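Local coordinates for oligopeptide-binding protein appA (Bacillus subtilis, PDB 1XOC) that binds oligopeptides outside the cell as the solute-binding component of an ABC peptide permease that can replace the OPP system in sporulation and genetic competence, at residues P314-Y319 and T423-Y428; K358-T363 and I387-K392. All coordinates share one frame; numbering follows the deposited sequence.

Interaction 1 of 2, residues P314-Y319 and T423-Y428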
loop_
_atom_site.group_PDB
_atom_site.type_symbol
_atom_site.label_atom_id
_atom_site.label_comp_id
_atom_site.label_asym_id
_atom_site.label_seq_id
_atom_site.Cartn_x
_atom_site.Cartn_y
_atom_site.Cartn_z
ATOM N N PRO A 314 -7.382 9.216 -9.006
ATOM C CA PRO A 314 -8.351 10.312 -9.216
ATOM C C PRO A 314 -8.923 10.928 -7.944
ATOM O O PRO A 314 -9.440 12.038 -8.012
ATOM C CB PRO A 314 -9.450 9.653 -10.048
ATOM C CG PRO A 314 -8.739 8.522 -10.750
ATOM C CD PRO A 314 -7.721 8.047 -9.810
ATOM N N LEU A 315 -8.813 10.258 -6.804
ATOM C CA LEU A 315 -9.265 10.803 -5.533
ATOM C C LEU A 315 -8.352 11.917 -5.014
ATOM O O LEU A 315 -8.742 12.691 -4.142
ATOM C CB LEU A 315 -9.392 9.697 -4.460
ATOM C CG LEU A 315 -10.481 8.645 -4.699
ATOM C CD1 LEU A 315 -10.419 7.594 -3.637
ATOM C CD2 LEU A 315 -11.837 9.312 -4.698
ATOM N N SER A 316 -7.123 11.964 -5.508
ATOM C CA SER A 316 -6.135 12.865 -4.967
ATOM C C SER A 316 -6.385 14.290 -5.436
ATOM O O SER A 316 -6.658 14.541 -6.622
ATOM C CB SER A 316 -4.746 12.466 -5.414
ATOM O OG SER A 316 -3.816 13.433 -4.960
ATOM N N TRP A 317 -6.195 15.242 -4.527
ATOM C CA TRP A 317 -6.234 16.651 -4.904
ATOM C C TRP A 317 -5.125 16.985 -5.897
ATOM O O TRP A 317 -5.187 18.011 -6.566
ATOM C CB TRP A 317 -6.137 17.581 -3.684
ATOM C CG TRP A 317 -4.937 17.385 -2.814
ATOM C CD1 TRP A 317 -4.889 16.656 -1.673
ATOM C CD2 TRP A 317 -3.621 17.941 -2.984
ATOM N NE1 TRP A 317 -3.640 16.690 -1.138
ATOM C CE2 TRP A 317 -2.846 17.502 -1.899
ATOM C CE3 TRP A 317 -3.037 18.781 -3.918
ATOM C CZ2 TRP A 317 -1.499 17.846 -1.744
ATOM C CZ3 TRP A 317 -1.701 19.154 -3.754
ATOM C CH2 TRP A 317 -0.949 18.684 -2.675
ATOM N N ASN A 318 -4.108 16.140 -5.993
ATOM C CA ASN A 318 -2.997 16.405 -6.898
ATOM C C ASN A 318 -3.173 15.768 -8.269
ATOM O O ASN A 318 -2.298 15.891 -9.128
ATOM C CB ASN A 318 -1.705 15.891 -6.276
ATOM C CG ASN A 318 -0.473 16.590 -6.814
ATOM O OD1 ASN A 318 -0.489 17.783 -7.111
ATOM N ND2 ASN A 318 0.610 15.839 -6.949
ATOM N N TYR A 319 -4.270 15.046 -8.467
ATOM C CA TYR A 319 -4.479 14.353 -9.719
ATOM C C TYR A 319 -4.669 15.423 -10.773
ATOM O O TYR A 319 -5.474 16.343 -10.576
ATOM C CB TYR A 319 -5.682 13.430 -9.631
ATOM C CG TYR A 319 -5.864 12.524 -10.846
ATOM C CD1 TYR A 319 -6.666 12.921 -11.918
ATOM C CD2 TYR A 319 -5.224 11.294 -10.934
ATOM C CE1 TYR A 319 -6.832 12.093 -13.024
ATOM C CE2 TYR A 319 -5.405 10.470 -12.018
ATOM C CZ TYR A 319 -6.202 10.867 -13.055
ATOM O OH TYR A 319 -6.363 10.024 -14.149
ATOM N N THR A 423 -1.896 9.037 1.227
ATOM C CA THR A 423 -2.938 10.067 1.214
ATOM C C THR A 423 -2.369 11.454 0.951
ATOM O O THR A 423 -3.113 12.391 0.645
ATOM C CB THR A 423 -3.767 10.099 2.541
ATOM O OG1 THR A 423 -2.902 10.309 3.644
ATOM C CG2 THR A 423 -4.493 8.797 2.763
ATOM N N PHE A 424 -1.057 11.597 1.123
ATOM C CA PHE A 424 -0.342 12.804 0.738
ATOM C C PHE A 424 0.415 12.490 -0.527
ATOM O O PHE A 424 1.287 11.631 -0.552
ATOM C CB PHE A 424 0.619 13.257 1.826
ATOM C CG PHE A 424 1.332 14.523 1.506
ATOM C CD1 PHE A 424 0.645 15.714 1.523
ATOM C CD2 PHE A 424 2.677 14.520 1.159
ATOM C CE1 PHE A 424 1.286 16.924 1.223
ATOM C CE2 PHE A 424 3.317 15.727 0.844
ATOM C CZ PHE A 424 2.619 16.911 0.882
ATOM N N PRO A 425 0.066 13.171 -1.617
ATOM C CA PRO A 425 0.564 12.780 -2.931
ATOM C C PRO A 425 2.019 13.200 -3.138
ATOM O O PRO A 425 2.304 14.385 -3.254
ATOM C CB PRO A 425 -0.385 13.521 -3.877
ATOM C CG PRO A 425 -0.721 14.756 -3.139
ATOM C CD PRO A 425 -0.832 14.336 -1.698
ATOM N N ASP A 426 2.928 12.224 -3.154
ATOM C CA ASP A 426 4.362 12.478 -3.407
ATOM C C ASP A 426 4.971 11.152 -3.934
ATOM O O ASP A 426 5.011 10.114 -3.217
ATOM C CB ASP A 426 5.094 13.020 -2.146
ATOM C CG ASP A 426 6.605 13.326 -2.391
ATOM O OD1 ASP A 426 7.299 13.926 -1.499
ATOM O OD2 ASP A 426 7.103 13.001 -3.492
ATOM N N GLN A 427 5.420 11.208 -5.193
ATOM C CA GLN A 427 5.931 10.071 -5.960
ATOM C C GLN A 427 7.380 9.724 -5.632
ATOM O O GLN A 427 7.900 8.732 -6.128
ATOM C CB GLN A 427 5.879 10.402 -7.454
ATOM C CG GLN A 427 4.508 10.751 -7.996
ATOM C CD GLN A 427 3.504 9.730 -7.669
ATOM O OE1 GLN A 427 2.426 10.044 -7.133
ATOM N NE2 GLN A 427 3.839 8.472 -7.945
ATOM N N TYR A 428 8.033 10.562 -4.840
ATOM C CA TYR A 428 9.432 10.375 -4.468
ATOM C C TYR A 428 9.671 8.965 -3.887
ATOM O O TYR A 428 10.651 8.314 -4.224
ATOM C CB TYR A 428 9.821 11.451 -3.461
ATOM C CG TYR A 428 11.225 11.385 -2.932
ATOM C CD1 TYR A 428 12.238 12.176 -3.454
ATOM C CD2 TYR A 428 11.528 10.560 -1.852
ATOM C CE1 TYR A 428 13.519 12.124 -2.924
ATOM C CE2 TYR A 428 12.798 10.507 -1.326
ATOM C CZ TYR A 428 13.787 11.276 -1.872
ATOM O OH TYR A 428 15.056 11.222 -1.324
HETATM O O HOH W 1 -3.641 12.320 -2.354
HETATM O O HOH W 2 -3.070 14.944 1.315
#
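Trp317 holds CG between its backbone N and its carbonyl carbon (chi1 56°), and the indole meets Pro425 of the other loop. Ser316 turns OG anti to the backbone N (chi1 175°), which sets it 3.6 Å from Pro425 CB. Pro425 CG lies over one face of the six-membered ring of Trp317, 3.9 Å from the ring centroid. This is a CH-pi contact, and the two side chains cross at about a right angle. The nearest ring atom is Trp317 CZ2, 3.5 Å from Pro425 CG. Asn318 CB is equally close to Pro425 CG, at 3.5 Å. Phe424 CE1 comes to the edge of the indole, near its plane, 4.2 Å from Trp317 CZ2.

The first loop is shaped by a type I beta turn from Ser316 to Tyr319. An ST turn is set inside it: Asn318 N donates to Ser316 OG at 2.9 Å. No direct hydrogen bond joins the two loops. Two waters bridge them instead, and both donate to Thr423 O. One also bonds Ser316 OG at 2.8 Å. The other lies in the indole plane and accepts from Trp317 NE1 at 3.1 Å.

Thr423 also hydrogen-bonds the backbone of the bound peptide, through OG1 and through its own backbone. The contact lies beside the peptide site of this solute-binding protein. Helix 463-480 flanks it: Asn318 OD1 is hydrogen-bonded to Ser467 OG, and Arg463 makes a cation-pi contact with Trp317.

Interaction 2 of 2, residues K358-T363 and I387-K392; sequences KKFSFT and IGIEVK
Glu390 OE1 meets two partners from the neighbouring segment, Lys359 and Ser361. Lys359 NZ forms a salt bridge to Glu390 OE1; the modelled 2.5 Å between them is shorter than usual, so the exact length is doubtful. Ser361 OG donates to Glu390 OE1 at 2.9 Å, on the anti side of the carboxylate and 23° out of its plane. Glu390 CG is anti to the backbone N (chi1 176°), and the chain runs on extended beyond CG, carrying the carboxylate to the other segment. An alanine at Glu390 would probably leave the Lys359 ammonium without this counter-charge and the Ser361 hydroxyl without this acceptor.

Thr363 and Lys392 lie side by side on the same face, with Thr363 OG1 against Lys392 CE. Phe362 and Val391 share the opposite face, Val391 CB over the Phe362 ring. Ile389 CD1 packs over the centre of the Phe360 ring, 3.9 Å from its centroid.

The strands run parallel: Ser361 pairs with Glu390, Phe362 with Val391 and Thr363 with Lys392. Glu390 N donates to Phe360 O, Phe362 N to Glu390 O, and Lys392 N to Phe362 O at 2.9 Å. They belong to a beta-alpha-beta unit around helix 371-385, which Gly388 closes as C-prime of a Schellman motif.

Two donors converging on Glu390 OE1 would probably hold the carboxylate in place and stabilise its negative charge.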
loop_
_atom_site.group_PDB
_atom_site.type_symbol
_atom_site.label_atom_id
_atom_site.label_comp_id
_atom_site.label_asym_id
_atom_site.label_seq_id
_atom_site.Cartn_x
_atom_site.Cartn_y
_atom_site.Cartn_z
ATOM N N LYS A 358 19.995 -13.291 -27.249
ATOM C CA LYS A 358 19.047 -13.434 -26.141
ATOM C C LYS A 358 17.625 -13.439 -26.684
ATOM O O LYS A 358 17.315 -12.670 -27.590
ATOM C CB LYS A 358 19.182 -12.258 -25.171
ATOM C CG LYS A 358 20.148 -12.465 -24.002
ATOM C CD LYS A 358 19.741 -11.584 -22.807
ATOM C CE LYS A 358 18.466 -12.107 -22.115
ATOM N NZ LYS A 358 17.768 -11.064 -21.316
ATOM N N LYS A 359 16.758 -14.271 -26.109
ATOM C CA LYS A 359 15.369 -14.337 -26.547
ATOM C C LYS A 359 14.529 -13.540 -25.574
ATOM O O LYS A 359 14.877 -13.452 -24.404
ATOM C CB LYS A 359 14.894 -15.789 -26.661
ATOM C CG LYS A 359 14.653 -16.535 -25.356
ATOM C CD LYS A 359 14.271 -18.013 -25.595
ATOM C CE LYS A 359 13.628 -18.657 -24.342
ATOM N NZ LYS A 359 12.574 -19.686 -24.661
ATOM N N PHE A 360 13.446 -12.946 -26.062
ATOM C CA PHE A 360 12.578 -12.129 -25.225
ATOM C C PHE A 360 11.626 -13.080 -24.501
ATOM O O PHE A 360 10.533 -13.361 -24.978
ATOM C CB PHE A 360 11.811 -11.106 -26.059
ATOM C CG PHE A 360 11.489 -9.833 -25.318
ATOM C CD1 PHE A 360 11.792 -8.603 -25.877
ATOM C CD2 PHE A 360 10.887 -9.860 -24.054
ATOM C CE1 PHE A 360 11.500 -7.422 -25.216
ATOM C CE2 PHE A 360 10.590 -8.665 -23.387
ATOM C CZ PHE A 360 10.904 -7.455 -23.974
ATOM N N SER A 361 12.094 -13.576 -23.356
ATOM C CA SER A 361 11.398 -14.551 -22.539
ATOM C C SER A 361 11.594 -14.197 -21.071
ATOM O O SER A 361 12.728 -13.980 -20.638
ATOM C CB SER A 361 11.994 -15.929 -22.779
ATOM O OG SER A 361 11.398 -16.892 -21.929
ATOM N N PHE A 362 10.495 -14.146 -20.319
ATOM C CA PHE A 362 10.548 -13.823 -18.895
ATOM C C PHE A 362 9.362 -14.402 -18.130
ATOM O O PHE A 362 8.385 -14.851 -18.712
ATOM C CB PHE A 362 10.612 -12.302 -18.683
ATOM C CG PHE A 362 9.370 -11.571 -19.103
ATOM C CD1 PHE A 362 8.374 -11.255 -18.169
ATOM C CD2 PHE A 362 9.192 -11.191 -20.424
ATOM C CE1 PHE A 362 7.232 -10.602 -18.567
ATOM C CE2 PHE A 362 8.071 -10.547 -20.827
ATOM C CZ PHE A 362 7.081 -10.220 -19.893
ATOM N N THR A 363 9.461 -14.328 -16.804
ATOM C CA THR A 363 8.408 -14.763 -15.901
ATOM C C THR A 363 7.652 -13.555 -15.310
ATOM O O THR A 363 8.248 -12.593 -14.775
ATOM C CB THR A 363 8.987 -15.650 -14.800
ATOM O OG1 THR A 363 9.599 -16.799 -15.411
ATOM C CG2 THR A 363 7.921 -16.102 -13.796
ATOM N N ILE A 387 3.106 -10.718 -30.424
ATOM C CA ILE A 387 4.232 -9.948 -30.945
ATOM C C ILE A 387 5.597 -10.612 -30.675
ATOM O O ILE A 387 6.640 -9.970 -30.760
ATOM C CB ILE A 387 4.203 -8.481 -30.472
ATOM C CG1 ILE A 387 4.427 -8.374 -28.971
ATOM C CG2 ILE A 387 2.890 -7.823 -30.882
ATOM C CD1 ILE A 387 4.649 -6.966 -28.519
ATOM N N GLY A 388 5.582 -11.903 -30.379
ATOM C CA GLY A 388 6.808 -12.686 -30.262
ATOM C C GLY A 388 7.539 -12.563 -28.945
ATOM O O GLY A 388 8.754 -12.741 -28.883
ATOM N N ILE A 389 6.797 -12.270 -27.881
ATOM C CA ILE A 389 7.360 -12.218 -26.547
ATOM C C ILE A 389 6.787 -13.376 -25.724
ATOM O O ILE A 389 5.569 -13.550 -25.660
ATOM C CB ILE A 389 7.034 -10.881 -25.891
ATOM C CG1 ILE A 389 7.818 -9.774 -26.611
ATOM C CG2 ILE A 389 7.365 -10.925 -24.399
ATOM C CD1 ILE A 389 7.574 -8.370 -26.082
ATOM N N GLU A 390 7.678 -14.145 -25.102
ATOM C CA GLU A 390 7.333 -15.348 -24.353
ATOM C C GLU A 390 7.268 -15.040 -22.856
ATOM O O GLU A 390 8.254 -14.629 -22.244
ATOM C CB GLU A 390 8.376 -16.444 -24.623
ATOM C CG GLU A 390 8.189 -17.730 -23.827
ATOM C CD GLU A 390 9.178 -18.818 -24.200
ATOM O OE1 GLU A 390 10.405 -18.656 -24.005
ATOM O OE2 GLU A 390 8.724 -19.866 -24.692
ATOM N N VAL A 391 6.101 -15.257 -22.266
ATOM C CA VAL A 391 5.942 -15.059 -20.826
ATOM C C VAL A 391 5.458 -16.333 -20.125
ATOM O O VAL A 391 4.554 -17.015 -20.612
ATOM C CB VAL A 391 5.155 -13.741 -20.466
ATOM C CG1 VAL A 391 4.439 -13.146 -21.594
ATOM C CG2 VAL A 391 4.299 -13.877 -19.188
ATOM N N LYS A 392 6.167 -16.680 -19.049
ATOM C CA LYS A 392 5.781 -17.712 -18.102
ATOM C C LYS A 392 5.068 -17.015 -16.963
ATOM O O LYS A 392 5.581 -16.028 -16.430
ATOM C CB LYS A 392 7.024 -18.423 -17.544
ATOM C CG LYS A 392 6.704 -19.562 -16.534
ATOM C CD LYS A 392 7.943 -20.369 -16.085
ATOM C CE LYS A 392 8.660 -19.687 -14.914
ATOM N NZ LYS A 392 7.929 -19.812 -13.613
#

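How the interactions relate
Interaction 2 is nested along the chain inside the loop closed by interaction 1, yet the two do not touch. Their centres are 34 Å apart. Interaction 1 is nearer the centre of the chain, its own centre about 13 Å from it, against about 29 Å for interaction 2. Both are partly buried, but only interaction 2 includes exposed residues. They hold different elements: 314-319 and 423-428 are irregular loops, whereas 358-363 and 387-392 carry paired strands. Water mediates the polar links between the loops beside the peptide site. The strands are joined by direct backbone bonds and an ion pair. Each also has aromatic packing, against proline in one and against branched aliphatic residues in the other.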